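Local structure of putative Type I topoisomerase (Deinococcus radiodurans, 3M4A) at residues T154-H159 and P199-F204; R261-V266 and R297-K302; R135-S140 and L278-A283; K90-L95 and C291-D296. The protein probably catalyses the ATP-independent breakage, passage and rejoining of single DNA strands, as a DNA-binding type IB topoisomerase. One frame throughout, in Å; residues are numbered along the deposited sequence.

The contacts are spread along the largely helical body. Contacts 1 and 2 are farthest apart, with centres about 42 Å from each other, and contact 3 lies between, about 19 Å from contact 1 and 26 Å from contact 2. Along the chain, contact 1 is nested within the loop closed by contact 3, and contact 3 within that closed by contact 4. Contact 1 closes before contact 2 opens; contact 2 crosses both 3 and 4. Contacts 1 and 3 touch where Leu155 packs on Phe136. Contacts 2 and 4 share helix 292-299, their centres about 16 Å apart, so this short helix is packed against helix 91-113 near its start and helix 260-278 near its end.

Contact 1: residues T154-H159 and P199-F204; sequences TLRQRH and PGPWLF
Arg156 and Trp202 pair through a single beta bridge between two loops, the first, with a 3-10 turn at residues 157-159, leading into strand 160-163 and the other into strand 205-207. Two backbone bonds hold the pairing: Gln157 N gives to Pro201 O at 2.8 Å, and Leu203 N gives to Leu155 O at 3.2 Å. The close-packed side is apolar. Leu155 and Leu203 lie side by side, CD1 of the first 4.1 Å from CD2 of the second, and the same CD1 meets the rim of the Phe204 ring at CE1; Leu196 and Met192 of helix 186-196 back Leu203. On the more open side, Arg156 runs extended from CG to NE, and its guanidinium lies over one face of the indole, CZ 4.5 Å from the centroid of the six-membered ring of Trp202, the planes 34° apart. Arg216 makes a second cation-pi contact with this indole, whose edge meets Thr154 O at CZ3. An alanine in place of Arg156 would remove the guanidinium and would probably leave that indole face without its cation and Pro201 CB without the neighbouring NH1. Gln157 NE2, bonded to Leu198 O, adds a weak bond to Trp202 O at 3.4 Å. At the solvent side a water accepts from Arg158 N and donates to Pro201 O, 2.9 Å away.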
loop_
_atom_site.group_PDB
_atom_site.type_symbol
_atom_site.label_atom_id
_atom_site.label_comp_id
_atom_site.label_asym_id
_atom_site.label_seq_id
_atom_site.Cartn_x
_atom_site.Cartn_y
_atom_site.Cartn_z
ATOM N N THR A 154 15.613 -2.740 -4.153
ATOM C CA THR A 154 17.056 -2.632 -4.302
ATOM C C THR A 154 17.796 -2.604 -2.951
ATOM O O THR A 154 18.992 -2.340 -2.900
ATOM C CB THR A 154 17.400 -1.405 -5.189
ATOM O OG1 THR A 154 16.826 -0.216 -4.642
ATOM C CG2 THR A 154 16.819 -1.623 -6.581
ATOM N N LEU A 155 17.101 -2.944 -1.859
ATOM C CA LEU A 155 17.748 -2.981 -0.564
ATOM C C LEU A 155 18.766 -4.105 -0.503
ATOM O O LEU A 155 18.594 -5.162 -1.107
ATOM C CB LEU A 155 16.770 -3.173 0.607
ATOM C CG LEU A 155 15.811 -2.044 0.948
ATOM C CD1 LEU A 155 15.069 -2.390 2.237
ATOM C CD2 LEU A 155 16.552 -0.720 1.088
ATOM N N ARG A 156 19.830 -3.817 0.229
ATOM C CA ARG A 156 20.861 -4.761 0.533
ATOM C C ARG A 156 20.659 -5.271 1.954
ATOM O O ARG A 156 20.002 -4.628 2.784
ATOM C CB ARG A 156 22.230 -4.084 0.390
ATOM C CG ARG A 156 22.557 -3.706 -1.047
ATOM C CD ARG A 156 23.766 -2.801 -1.120
ATOM N NE ARG A 156 24.195 -2.628 -2.506
ATOM C CZ ARG A 156 25.035 -3.434 -3.159
ATOM N NH1 ARG A 156 25.584 -4.492 -2.571
ATOM N NH2 ARG A 156 25.328 -3.171 -4.427
ATOM N N GLN A 157 21.214 -6.439 2.240
ATOM C CA GLN A 157 21.164 -6.956 3.608
ATOM C C GLN A 157 21.724 -5.982 4.634
ATOM O O GLN A 157 21.245 -5.950 5.769
ATOM C CB GLN A 157 21.883 -8.307 3.729
ATOM C CG GLN A 157 21.146 -9.422 3.036
ATOM C CD GLN A 157 21.710 -10.809 3.331
ATOM O OE1 GLN A 157 22.481 -10.995 4.274
ATOM N NE2 GLN A 157 21.337 -11.779 2.505
ATOM N N ARG A 158 22.710 -5.153 4.240
ATOM C CA ARG A 158 23.342 -4.205 5.156
ATOM C C ARG A 158 22.421 -3.092 5.623
ATOM O O ARG A 158 22.751 -2.348 6.549
ATOM C CB ARG A 158 24.604 -3.591 4.526
ATOM C CG ARG A 158 24.360 -2.488 3.524
ATOM C CD ARG A 158 25.671 -1.850 3.117
ATOM N NE ARG A 158 25.519 -0.933 1.987
ATOM C CZ ARG A 158 25.226 0.355 2.088
ATOM N NH1 ARG A 158 25.031 0.908 3.277
ATOM N NH2 ARG A 158 25.115 1.093 0.992
ATOM N N HIS A 159 21.243 -3.007 5.006
ATOM C CA HIS A 159 20.291 -1.954 5.286
ATOM C C HIS A 159 19.261 -2.286 6.365
ATOM O O HIS A 159 18.400 -1.451 6.655
ATOM C CB HIS A 159 19.523 -1.620 4.018
ATOM C CG HIS A 159 20.333 -0.894 2.996
ATOM N ND1 HIS A 159 20.259 -1.172 1.646
ATOM C CD2 HIS A 159 21.233 0.100 3.131
ATOM C CE1 HIS A 159 21.064 -0.349 0.993
ATOM N NE2 HIS A 159 21.658 0.437 1.870
ATOM N N PRO A 199 22.744 -16.144 1.314
ATOM C CA PRO A 199 23.957 -15.409 0.951
ATOM C C PRO A 199 23.642 -14.019 0.384
ATOM O O PRO A 199 22.681 -13.865 -0.376
ATOM C CB PRO A 199 24.615 -16.301 -0.124
ATOM C CG PRO A 199 24.003 -17.634 0.021
ATOM C CD PRO A 199 22.628 -17.419 0.578
ATOM N N GLY A 200 24.454 -13.028 0.768
ATOM C CA GLY A 200 24.245 -11.628 0.397
ATOM C C GLY A 200 24.753 -11.332 -1.003
ATOM O O GLY A 200 25.126 -12.260 -1.734
ATOM N N PRO A 201 24.811 -10.048 -1.386
ATOM C CA PRO A 201 24.529 -8.824 -0.636
ATOM C C PRO A 201 23.068 -8.339 -0.626
ATOM O O PRO A 201 22.754 -7.432 0.133
ATOM C CB PRO A 201 25.383 -7.789 -1.368
ATOM C CG PRO A 201 25.382 -8.255 -2.775
ATOM C CD PRO A 201 25.262 -9.742 -2.758
ATOM N N TRP A 202 22.201 -8.929 -1.446
ATOM C CA TRP A 202 20.844 -8.411 -1.670
ATOM C C TRP A 202 19.871 -8.983 -0.651
ATOM O O TRP A 202 20.045 -10.107 -0.175
ATOM C CB TRP A 202 20.370 -8.749 -3.083
ATOM C CG TRP A 202 21.250 -8.167 -4.128
ATOM C CD1 TRP A 202 22.174 -8.836 -4.896
ATOM C CD2 TRP A 202 21.334 -6.795 -4.505
ATOM N NE1 TRP A 202 22.812 -7.958 -5.733
ATOM C CE2 TRP A 202 22.313 -6.700 -5.521
ATOM C CE3 TRP A 202 20.665 -5.632 -4.098
ATOM C CZ2 TRP A 202 22.644 -5.497 -6.124
ATOM C CZ3 TRP A 202 21.001 -4.427 -4.697
ATOM C CH2 TRP A 202 21.982 -4.371 -5.709
ATOM N N LEU A 203 18.837 -8.208 -0.322
ATOM C CA LEU A 203 17.919 -8.599 0.738
ATOM C C LEU A 203 16.777 -9.490 0.235
ATOM O O LEU A 203 16.526 -10.553 0.806
ATOM C CB LEU A 203 17.356 -7.352 1.422
ATOM C CG LEU A 203 16.476 -7.608 2.649
ATOM C CD1 LEU A 203 17.136 -8.543 3.679
ATOM C CD2 LEU A 203 16.109 -6.264 3.295
ATOM N N PHE A 204 16.079 -9.049 -0.816
ATOM C CA PHE A 204 14.849 -9.722 -1.252
ATOM C C PHE A 204 15.184 -10.720 -2.337
ATOM O O PHE A 204 15.376 -10.362 -3.501
ATOM C CB PHE A 204 13.758 -8.720 -1.661
ATOM C CG PHE A 204 13.279 -7.895 -0.505
ATOM C CD1 PHE A 204 13.633 -6.569 -0.388
ATOM C CD2 PHE A 204 12.538 -8.496 0.523
ATOM C CE1 PHE A 204 13.237 -5.834 0.713
ATOM C CE2 PHE A 204 12.126 -7.769 1.616
ATOM C CZ PHE A 204 12.475 -6.445 1.722
HETATM O O HOH W 1 16.696 -6.603 -2.368
HETATM O O HOH W 2 24.588 -6.259 2.019
#

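Contact 2: residues R261-V266 and R297-K302; sequences RQAKKV and RYLDGK
The Tyr298 ring turns its edge to Ala263: CE2 lies 3.6 Å from Ala263 O, which sits in the ring plane, and 3.8 Å from Ala263 CB. Val266 meets the hydroxyl end, CB, CG1 and CG2 all 3.4 Å from Tyr298 OH, its side chain crossing that of the tyrosine at about a right angle. CG of Tyr298 stands anti to its backbone N (chi1 -176°), on the side facing helix 260-278, and the hydroxyl is hydrogen-bonded to Gly255 O in the loop between helices 235-254 and 260-278. The join is thus helix against helix, close to where helix 292-299 stops in a Schellman motif: Lys302 N bonds to Arg297 O and Gly301 N to Tyr298 O, with Gly301 at positive phi. One residue on from the tyrosine, Leu299 places CD2 3.7 Å from Ala263 CB, where the small methyl lets the backbones approach. Toward solvent, the same CD2 meets Lys264 CG at 4.1 Å, leucine and lysine side chains crossing at about a right angle.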
loop_
_atom_site.group_PDB
_atom_site.type_symbol
_atom_site.label_atom_id
_atom_site.label_comp_id
_atom_site.label_asym_id
_atom_site.label_seq_id
_atom_site.Cartn_x
_atom_site.Cartn_y
_atom_site.Cartn_z
ATOM N N ARG A 261 -5.535 29.153 14.889
ATOM C CA ARG A 261 -4.143 29.540 14.684
ATOM C C ARG A 261 -3.199 28.524 15.327
ATOM O O ARG A 261 -2.184 28.164 14.739
ATOM C CB ARG A 261 -3.874 30.947 15.237
ATOM C CG ARG A 261 -2.714 31.647 14.551
ATOM C CD ARG A 261 -2.369 33.006 15.182
ATOM N NE ARG A 261 -1.444 32.884 16.316
ATOM C CZ ARG A 261 -0.151 32.566 16.211
ATOM N NH1 ARG A 261 0.395 32.313 15.022
ATOM N NH2 ARG A 261 0.605 32.489 17.305
ATOM N N GLN A 262 -3.549 28.060 16.525
ATOM C CA GLN A 262 -2.759 27.034 17.207
ATOM C C GLN A 262 -2.867 25.688 16.492
ATOM O O GLN A 262 -1.889 24.930 16.447
ATOM C CB GLN A 262 -3.179 26.889 18.672
ATOM C CG GLN A 262 -2.693 28.022 19.580
ATOM C CD GLN A 262 -1.177 28.168 19.583
ATOM O OE1 GLN A 262 -0.648 29.241 19.281
ATOM N NE2 GLN A 262 -0.471 27.087 19.903
ATOM N N ALA A 263 -4.053 25.401 15.952
ATOM C CA ALA A 263 -4.292 24.185 15.154
ATOM C C ALA A 263 -3.398 24.153 13.920
ATOM O O ALA A 263 -2.852 23.117 13.562
ATOM C CB ALA A 263 -5.770 24.088 14.738
ATOM N N LYS A 264 -3.250 25.297 13.259
ATOM C CA LYS A 264 -2.432 25.362 12.055
ATOM C C LYS A 264 -0.943 25.110 12.339
ATOM O O LYS A 264 -0.232 24.581 11.484
ATOM C CB LYS A 264 -2.647 26.689 11.330
ATOM C CG LYS A 264 -3.962 26.757 10.604
ATOM C CD LYS A 264 -4.172 28.129 10.015
ATOM C CE LYS A 264 -5.460 28.200 9.219
ATOM N NZ LYS A 264 -5.793 29.614 8.857
ATOM N N LYS A 265 -0.482 25.473 13.532
ATOM C CA LYS A 265 0.875 25.145 13.970
ATOM C C LYS A 265 1.055 23.625 14.082
ATOM O O LYS A 265 2.116 23.088 13.746
ATOM C CB LYS A 265 1.174 25.780 15.333
ATOM C CG LYS A 265 2.596 25.523 15.846
ATOM C CD LYS A 265 2.700 25.474 17.370
ATOM C CE LYS A 265 2.315 24.107 17.943
ATOM N NZ LYS A 265 3.266 23.042 17.523
ATOM N N VAL A 266 0.036 22.943 14.591
ATOM C CA VAL A 266 0.099 21.481 14.720
ATOM C C VAL A 266 0.169 20.848 13.325
ATOM O O VAL A 266 0.913 19.877 13.102
ATOM C CB VAL A 266 -1.102 20.894 15.509
ATOM C CG1 VAL A 266 -0.986 19.356 15.617
ATOM C CG2 VAL A 266 -1.210 21.523 16.909
ATOM N N ARG A 297 -10.933 18.277 8.743
ATOM C CA ARG A 297 -11.576 17.761 9.939
ATOM C C ARG A 297 -10.872 18.216 11.211
ATOM O O ARG A 297 -11.521 18.628 12.180
ATOM C CB ARG A 297 -11.705 16.236 9.873
ATOM C CG ARG A 297 -12.565 15.745 8.738
ATOM C CD ARG A 297 -14.041 16.164 8.806
ATOM N NE ARG A 297 -14.686 15.636 7.618
ATOM C CZ ARG A 297 -14.696 16.234 6.424
ATOM N NH1 ARG A 297 -14.136 17.431 6.265
ATOM N NH2 ARG A 297 -15.266 15.650 5.385
ATOM N N TYR A 298 -9.540 18.178 11.212
ATOM C CA TYR A 298 -8.777 18.627 12.369
ATOM C C TYR A 298 -9.103 20.076 12.728
ATOM O O TYR A 298 -9.293 20.406 13.895
ATOM C CB TYR A 298 -7.276 18.469 12.113
ATOM C CG TYR A 298 -6.446 18.838 13.310
ATOM C CD1 TYR A 298 -6.416 18.015 14.437
ATOM C CD2 TYR A 298 -5.716 20.030 13.340
ATOM C CE1 TYR A 298 -5.667 18.354 15.547
ATOM C CE2 TYR A 298 -4.956 20.377 14.442
ATOM C CZ TYR A 298 -4.933 19.545 15.544
ATOM O OH TYR A 298 -4.191 19.886 16.654
ATOM N N LEU A 299 -9.180 20.925 11.719
ATOM C CA LEU A 299 -9.481 22.348 11.915
ATOM C C LEU A 299 -10.897 22.599 12.448
ATOM O O LEU A 299 -11.151 23.635 13.078
ATOM C CB LEU A 299 -9.244 23.122 10.614
ATOM C CG LEU A 299 -7.759 23.262 10.270
ATOM C CD1 LEU A 299 -7.565 23.821 8.873
ATOM C CD2 LEU A 299 -7.043 24.110 11.289
ATOM N N ASP A 300 -11.790 21.644 12.225
ATOM C CA ASP A 300 -13.137 21.650 12.791
ATOM C C ASP A 300 -13.240 20.843 14.097
ATOM O O ASP A 300 -14.349 20.583 14.577
ATOM C CB ASP A 300 -14.131 21.109 11.753
ATOM C CG ASP A 300 -14.445 22.124 10.650
ATOM O OD1 ASP A 300 -14.152 23.319 10.832
ATOM O OD2 ASP A 300 -14.985 21.718 9.611
ATOM N N GLY A 301 -12.097 20.427 14.651
ATOM C CA GLY A 301 -12.033 19.750 15.950
ATOM C C GLY A 301 -12.374 18.266 15.926
ATOM O O GLY A 301 -12.778 17.697 16.949
ATOM N N LYS A 302 -12.197 17.630 14.768
ATOM C CA LYS A 302 -12.535 16.221 14.610
ATOM C C LYS A 302 -11.306 15.424 14.196
ATOM O O LYS A 302 -10.547 15.858 13.339
ATOM C CB LYS A 302 -13.640 16.054 13.580
ATOM C CG LYS A 302 -14.963 16.730 13.996
ATOM C CD LYS A 302 -15.965 16.727 12.865
ATOM C CE LYS A 302 -17.335 17.237 13.332
ATOM N NZ LYS A 302 -17.916 18.140 12.315
#

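Contact 3: residues R135-S140 and L278-A283; sequences RFRVGS and LGNTPA
Arg137 reaches the Gly279 carbonyl through NH2, which gives a hydrogen bond to Gly279 O at 3.2 Å. The N-H points fairly straight at the oxygen (160°), and the oxygen lies in the guanidinium plane, yet the donor stands well above the carbonyl plane, 66° out of it. In one of its two conformers, Asn280 sets ND2 3.4 Å from Arg137 NH2, two donors and so not a hydrogen bond, the amide and guanidinium planes 58° apart; one water accepts from both ND2 and Arg137 NE. Extended from CG to NE, the Arg137 chain carries NE across from the loop after helix 120-134 toward the turn joining helices 260-278 and 282-289, which Gly279 opens at positive phi. At the other end of the contact, Arg135 CB packs on Leu278 CD2 at 4.0 Å, and a salt bridge from Arg135 NE to Asp277 OD2 holds the Arg135 side chain at the helix end. Farther out, Arg239 bonds to both Arg135 O and Leu278 O. Arg137 and Arg239, with Lys174 and Tyr289 nearby, probably belong to the active site, as in related type IB enzymes, with Asn280 at the place usually held by histidine. An alanine at Arg137 would probably leave Gly279 O and Gln179 OE1, a weak partner of NH1, without this donor group. These two oxygens would probably hold the guanidinium in place within that site.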
loop_
_atom_site.group_PDB
_atom_site.type_symbol
_atom_site.label_atom_id
_atom_site.label_comp_id
_atom_site.label_asym_id
_atom_site.label_seq_id
_atom_site.Cartn_x
_atom_site.Cartn_y
_atom_site.Cartn_z
ATOM N N ARG A 135 5.517 2.213 3.958
ATOM C CA ARG A 135 5.417 3.334 3.000
ATOM C C ARG A 135 6.711 3.500 2.193
ATOM O O ARG A 135 7.105 4.613 1.807
ATOM C CB ARG A 135 5.007 4.611 3.727
ATOM C CG ARG A 135 3.647 4.498 4.408
ATOM C CD ARG A 135 3.393 5.582 5.454
ATOM N NE ARG A 135 4.329 5.534 6.574
ATOM C CZ ARG A 135 4.135 4.838 7.690
ATOM N NH1 ARG A 135 3.048 4.111 7.861
ATOM N NH2 ARG A 135 5.047 4.872 8.648
ATOM N N PHE A 136 7.345 2.369 1.893
ATOM C CA PHE A 136 8.499 2.360 0.990
ATOM C C PHE A 136 8.123 2.750 -0.444
ATOM O O PHE A 136 6.993 2.515 -0.896
ATOM C CB PHE A 136 9.076 0.958 0.881
ATOM C CG PHE A 136 9.960 0.514 2.030
ATOM C CD1 PHE A 136 11.348 0.679 1.985
ATOM C CD2 PHE A 136 9.415 -0.164 3.113
ATOM C CE1 PHE A 136 12.146 0.214 3.008
ATOM C CE2 PHE A 136 10.199 -0.634 4.142
ATOM C CZ PHE A 136 11.567 -0.442 4.108
ATOM N N ARG A 137 9.102 3.306 -1.150
ATOM C CA ARG A 137 9.099 3.313 -2.613
ATOM C C ARG A 137 9.597 1.959 -3.104
ATOM O O ARG A 137 10.393 1.298 -2.437
ATOM C CB ARG A 137 10.035 4.405 -3.132
ATOM C CG ARG A 137 9.690 5.813 -2.722
ATOM C CD ARG A 137 10.775 6.728 -3.241
ATOM N NE ARG A 137 10.593 8.138 -2.953
ATOM C CZ ARG A 137 10.998 8.755 -1.848
ATOM N NH1 ARG A 137 11.583 8.098 -0.860
ATOM N NH2 ARG A 137 10.802 10.055 -1.732
ATOM N N VAL A 138 9.159 1.529 -4.282
ATOM C CA VAL A 138 9.586 0.240 -4.813
ATOM C C VAL A 138 11.046 0.272 -5.319
ATOM O O VAL A 138 11.809 -0.665 -5.101
ATOM C CB VAL A 138 8.626 -0.256 -5.942
ATOM C CG1 VAL A 138 9.210 -1.467 -6.641
ATOM C CG2 VAL A 138 7.226 -0.571 -5.372
ATOM N N GLY A 139 11.415 1.366 -5.984
ATOM C CA GLY A 139 12.753 1.515 -6.556
ATOM C C GLY A 139 12.892 0.754 -7.859
ATOM O O GLY A 139 11.956 0.105 -8.320
ATOM N N SER A 140 14.073 0.857 -8.462
ATOM C CA SER A 140 14.404 0.089 -9.675
ATOM C C SER A 140 15.920 -0.094 -9.775
ATOM O O SER A 140 16.669 0.735 -9.267
ATOM C CB SER A 140 13.861 0.781 -10.924
ATOM O OG SER A 140 14.631 1.917 -11.279
ATOM N N LEU A 278 8.275 9.870 4.780
ATOM C CA LEU A 278 8.190 9.586 3.338
ATOM C C LEU A 278 9.477 9.911 2.571
ATOM O O LEU A 278 9.647 9.472 1.423
ATOM C CB LEU A 278 7.043 10.371 2.712
ATOM C CG LEU A 278 5.631 9.963 3.149
ATOM C CD1 LEU A 278 4.580 10.869 2.522
ATOM C CD2 LEU A 278 5.340 8.507 2.778
ATOM N N GLY A 279 10.365 10.673 3.197
ATOM C CA GLY A 279 11.607 11.096 2.545
ATOM C C GLY A 279 11.367 12.119 1.446
ATOM O O GLY A 279 12.012 12.088 0.390
ATOM N N ASN A 280 10.443 13.039 1.702
ATOM C CA ASN A 280 10.059 14.104 0.782
ATOM C C ASN A 280 10.125 15.453 1.467
ATOM O O ASN A 280 10.199 15.524 2.689
ATOM C CB ASN A 280 8.628 13.892 0.305
ATOM C CG ASN A 280 8.515 12.798 -0.724
ATOM O OD1 ASN A 280 7.907 11.782 -0.476
ATOM N ND2 ASN A 280 9.111 13.007 -1.884
ATOM N N THR A 281 10.047 16.515 0.681
ATOM C CA THR A 281 9.969 17.853 1.244
ATOM C C THR A 281 8.577 18.027 1.860
ATOM O O THR A 281 7.626 17.374 1.432
ATOM C CB THR A 281 10.214 18.934 0.173
ATOM O OG1 THR A 281 9.146 18.938 -0.778
ATOM C CG2 THR A 281 11.538 18.666 -0.549
ATOM N N PRO A 282 8.462 18.872 2.895
ATOM C CA PRO A 282 7.123 19.222 3.400
ATOM C C PRO A 282 6.159 19.727 2.320
ATOM O O PRO A 282 4.983 19.367 2.326
ATOM C CB PRO A 282 7.416 20.309 4.432
ATOM C CG PRO A 282 8.801 20.006 4.894
ATOM C CD PRO A 282 9.528 19.501 3.695
ATOM N N ALA A 283 6.645 20.546 1.394
ATOM C CA ALA A 283 5.802 21.044 0.320
ATOM C C ALA A 283 5.215 19.926 -0.557
ATOM O O ALA A 283 4.026 19.957 -0.906
ATOM C CB ALA A 283 6.579 22.070 -0.547
HETATM O O HOH W 3 10.102 6.383 2.095
HETATM O O HOH W 4 8.438 10.462 -3.804
#

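Contact 4: residues K90-L95 and C291-D296; sequences KKWQRL and CPVIFD
Trp92 and Cys291 meet where two helices begin, with Cys291 as N-cap of helix 292-299 and Trp92 in the first turn of helix 91-113. Trp92 CB, at the root of the side chain, makes the closest touches, 3.7 Å from Cys291 SG and 3.9 Å from Val293 CG2. CG lies between the backbone N and the carbonyl carbon (chi1 66°), and both CG and CD1 pass 4.1 Å from the same Val293 methyl, which approaches the ring obliquely. Farther out, the indole leaves the contact: Gln93 CG lies over the centre of one ring face, and Glu335 of helix 323-337 touches the side chain. The sulfur that meets CB, anti to the Cys291 backbone N, also accepts a weak capping bond from Val293 N. Cys291 N is bonded to Thr244 OG1 of helix 235-254. On the buried side, one turn beyond Lys91, Leu95 CD1 lies 4.1 Å from Cys291 CB.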
loop_
_atom_site.group_PDB
_atom_site.type_symbol
_atom_site.label_atom_id
_atom_site.label_comp_id
_atom_site.label_asym_id
_atom_site.label_seq_id
_atom_site.Cartn_x
_atom_site.Cartn_y
_atom_site.Cartn_z
ATOM N N LYS A 90 -10.776 13.103 -7.134
ATOM C CA LYS A 90 -10.130 13.756 -6.006
ATOM C C LYS A 90 -9.448 12.699 -5.153
ATOM O O LYS A 90 -9.843 11.530 -5.156
ATOM C CB LYS A 90 -11.129 14.549 -5.170
ATOM C CG LYS A 90 -11.718 15.733 -5.930
ATOM C CD LYS A 90 -11.546 17.046 -5.193
ATOM C CE LYS A 90 -11.581 18.244 -6.150
ATOM N NZ LYS A 90 -12.447 18.021 -7.356
ATOM N N LYS A 91 -8.418 13.127 -4.437
ATOM C CA LYS A 91 -7.633 12.229 -3.592
ATOM C C LYS A 91 -8.536 11.457 -2.638
ATOM O O LYS A 91 -8.378 10.250 -2.469
ATOM C CB LYS A 91 -6.594 13.017 -2.792
ATOM C CG LYS A 91 -5.513 13.665 -3.638
ATOM C CD LYS A 91 -4.487 14.370 -2.767
ATOM C CE LYS A 91 -3.366 14.946 -3.605
ATOM N NZ LYS A 91 -3.837 16.062 -4.444
ATOM N N TRP A 92 -9.479 12.155 -2.006
ATOM C CA TRP A 92 -10.353 11.489 -1.037
ATOM C C TRP A 92 -11.181 10.382 -1.693
ATOM O O TRP A 92 -11.411 9.339 -1.074
ATOM C CB TRP A 92 -11.239 12.469 -0.256
ATOM C CG TRP A 92 -12.260 13.182 -1.069
ATOM C CD1 TRP A 92 -12.111 14.382 -1.684
ATOM C CD2 TRP A 92 -13.597 12.749 -1.350
ATOM N NE1 TRP A 92 -13.266 14.729 -2.335
ATOM C CE2 TRP A 92 -14.196 13.744 -2.149
ATOM C CE3 TRP A 92 -14.344 11.619 -1.009
ATOM C CZ2 TRP A 92 -15.506 13.647 -2.614
ATOM C CZ3 TRP A 92 -15.663 11.524 -1.475
ATOM C CH2 TRP A 92 -16.223 12.537 -2.259
ATOM N N GLN A 93 -11.577 10.585 -2.952
ATOM C CA GLN A 93 -12.321 9.568 -3.702
ATOM C C GLN A 93 -11.469 8.339 -4.023
ATOM O O GLN A 93 -11.900 7.197 -3.807
ATOM C CB GLN A 93 -12.855 10.148 -5.016
ATOM C CG GLN A 93 -13.836 11.271 -4.836
ATOM C CD GLN A 93 -14.245 11.871 -6.163
ATOM O OE1 GLN A 93 -13.444 12.514 -6.836
ATOM N NE2 GLN A 93 -15.493 11.665 -6.541
ATOM N N ARG A 94 -10.273 8.571 -4.551
ATOM C CA ARG A 94 -9.367 7.472 -4.870
ATOM C C ARG A 94 -8.991 6.681 -3.610
ATOM O O ARG A 94 -8.963 5.444 -3.642
ATOM C CB ARG A 94 -8.102 7.960 -5.575
ATOM C CG ARG A 94 -7.295 6.826 -6.192
ATOM C CD ARG A 94 -6.067 7.338 -6.897
ATOM N NE ARG A 94 -5.151 6.262 -7.288
ATOM C CZ ARG A 94 -5.232 5.588 -8.433
ATOM N NH1 ARG A 94 -6.175 5.879 -9.325
ATOM N NH2 ARG A 94 -4.349 4.638 -8.708
ATOM N N LEU A 95 -8.727 7.382 -2.512
ATOM C CA LEU A 95 -8.313 6.713 -1.269
ATOM C C LEU A 95 -9.440 5.927 -0.598
ATOM O O LEU A 95 -9.195 4.882 0.007
ATOM C CB LEU A 95 -7.733 7.722 -0.267
ATOM C CG LEU A 95 -6.351 8.310 -0.585
ATOM C CD1 LEU A 95 -5.821 9.111 0.590
ATOM C CD2 LEU A 95 -5.369 7.216 -0.986
ATOM N N CYS A 291 -4.068 13.688 2.164
ATOM C CA CYS A 291 -5.381 14.163 1.714
ATOM C C CYS A 291 -5.836 15.339 2.595
ATOM O O CYS A 291 -5.888 15.224 3.805
ATOM C CB CYS A 291 -6.399 13.020 1.739
ATOM S SG CYS A 291 -8.050 13.545 1.268
ATOM N N PRO A 292 -6.197 16.486 1.980
ATOM C CA PRO A 292 -6.535 17.664 2.779
ATOM C C PRO A 292 -7.778 17.507 3.643
ATOM O O PRO A 292 -7.972 18.237 4.617
ATOM C CB PRO A 292 -6.759 18.758 1.719
ATOM C CG PRO A 292 -7.091 18.047 0.492
ATOM C CD PRO A 292 -6.334 16.733 0.537
ATOM N N VAL A 293 -8.622 16.542 3.309
ATOM C CA VAL A 293 -9.794 16.277 4.122
ATOM C C VAL A 293 -9.436 16.040 5.592
ATOM O O VAL A 293 -10.129 16.510 6.484
ATOM C CB VAL A 293 -10.621 15.107 3.540
ATOM C CG1 VAL A 293 -11.735 14.679 4.513
ATOM C CG2 VAL A 293 -11.202 15.515 2.178
ATOM N N ILE A 294 -8.331 15.343 5.856
ATOM C CA ILE A 294 -7.893 15.054 7.222
ATOM C C ILE A 294 -7.603 16.342 8.009
ATOM O O ILE A 294 -7.925 16.464 9.205
ATOM C CB ILE A 294 -6.648 14.100 7.185
ATOM C CG1 ILE A 294 -7.107 12.646 7.023
ATOM C CG2 ILE A 294 -5.778 14.234 8.425
ATOM C CD1 ILE A 294 -7.912 12.379 5.765
ATOM N N PHE A 295 -6.983 17.305 7.314
ATOM C CA PHE A 295 -6.658 18.623 7.880
ATOM C C PHE A 295 -7.929 19.458 8.093
ATOM O O PHE A 295 -8.075 20.087 9.135
ATOM C CB PHE A 295 -5.676 19.368 6.969
ATOM C CG PHE A 295 -4.255 18.859 7.041
ATOM C CD1 PHE A 295 -3.928 17.693 7.732
ATOM C CD2 PHE A 295 -3.240 19.553 6.411
ATOM C CE1 PHE A 295 -2.618 17.250 7.794
ATOM C CE2 PHE A 295 -1.914 19.101 6.473
ATOM C CZ PHE A 295 -1.622 17.943 7.164
ATOM N N ASP A 296 -8.840 19.435 7.122
ATOM C CA ASP A 296 -10.169 20.068 7.278
ATOM C C ASP A 296 -10.866 19.594 8.551
ATOM O O ASP A 296 -11.318 20.396 9.378
ATOM C CB ASP A 296 -11.091 19.770 6.094
ATOM C CG ASP A 296 -10.667 20.457 4.807
ATOM O OD1 ASP A 296 -9.909 21.457 4.840
ATOM O OD2 ASP A 296 -11.106 19.967 3.754
#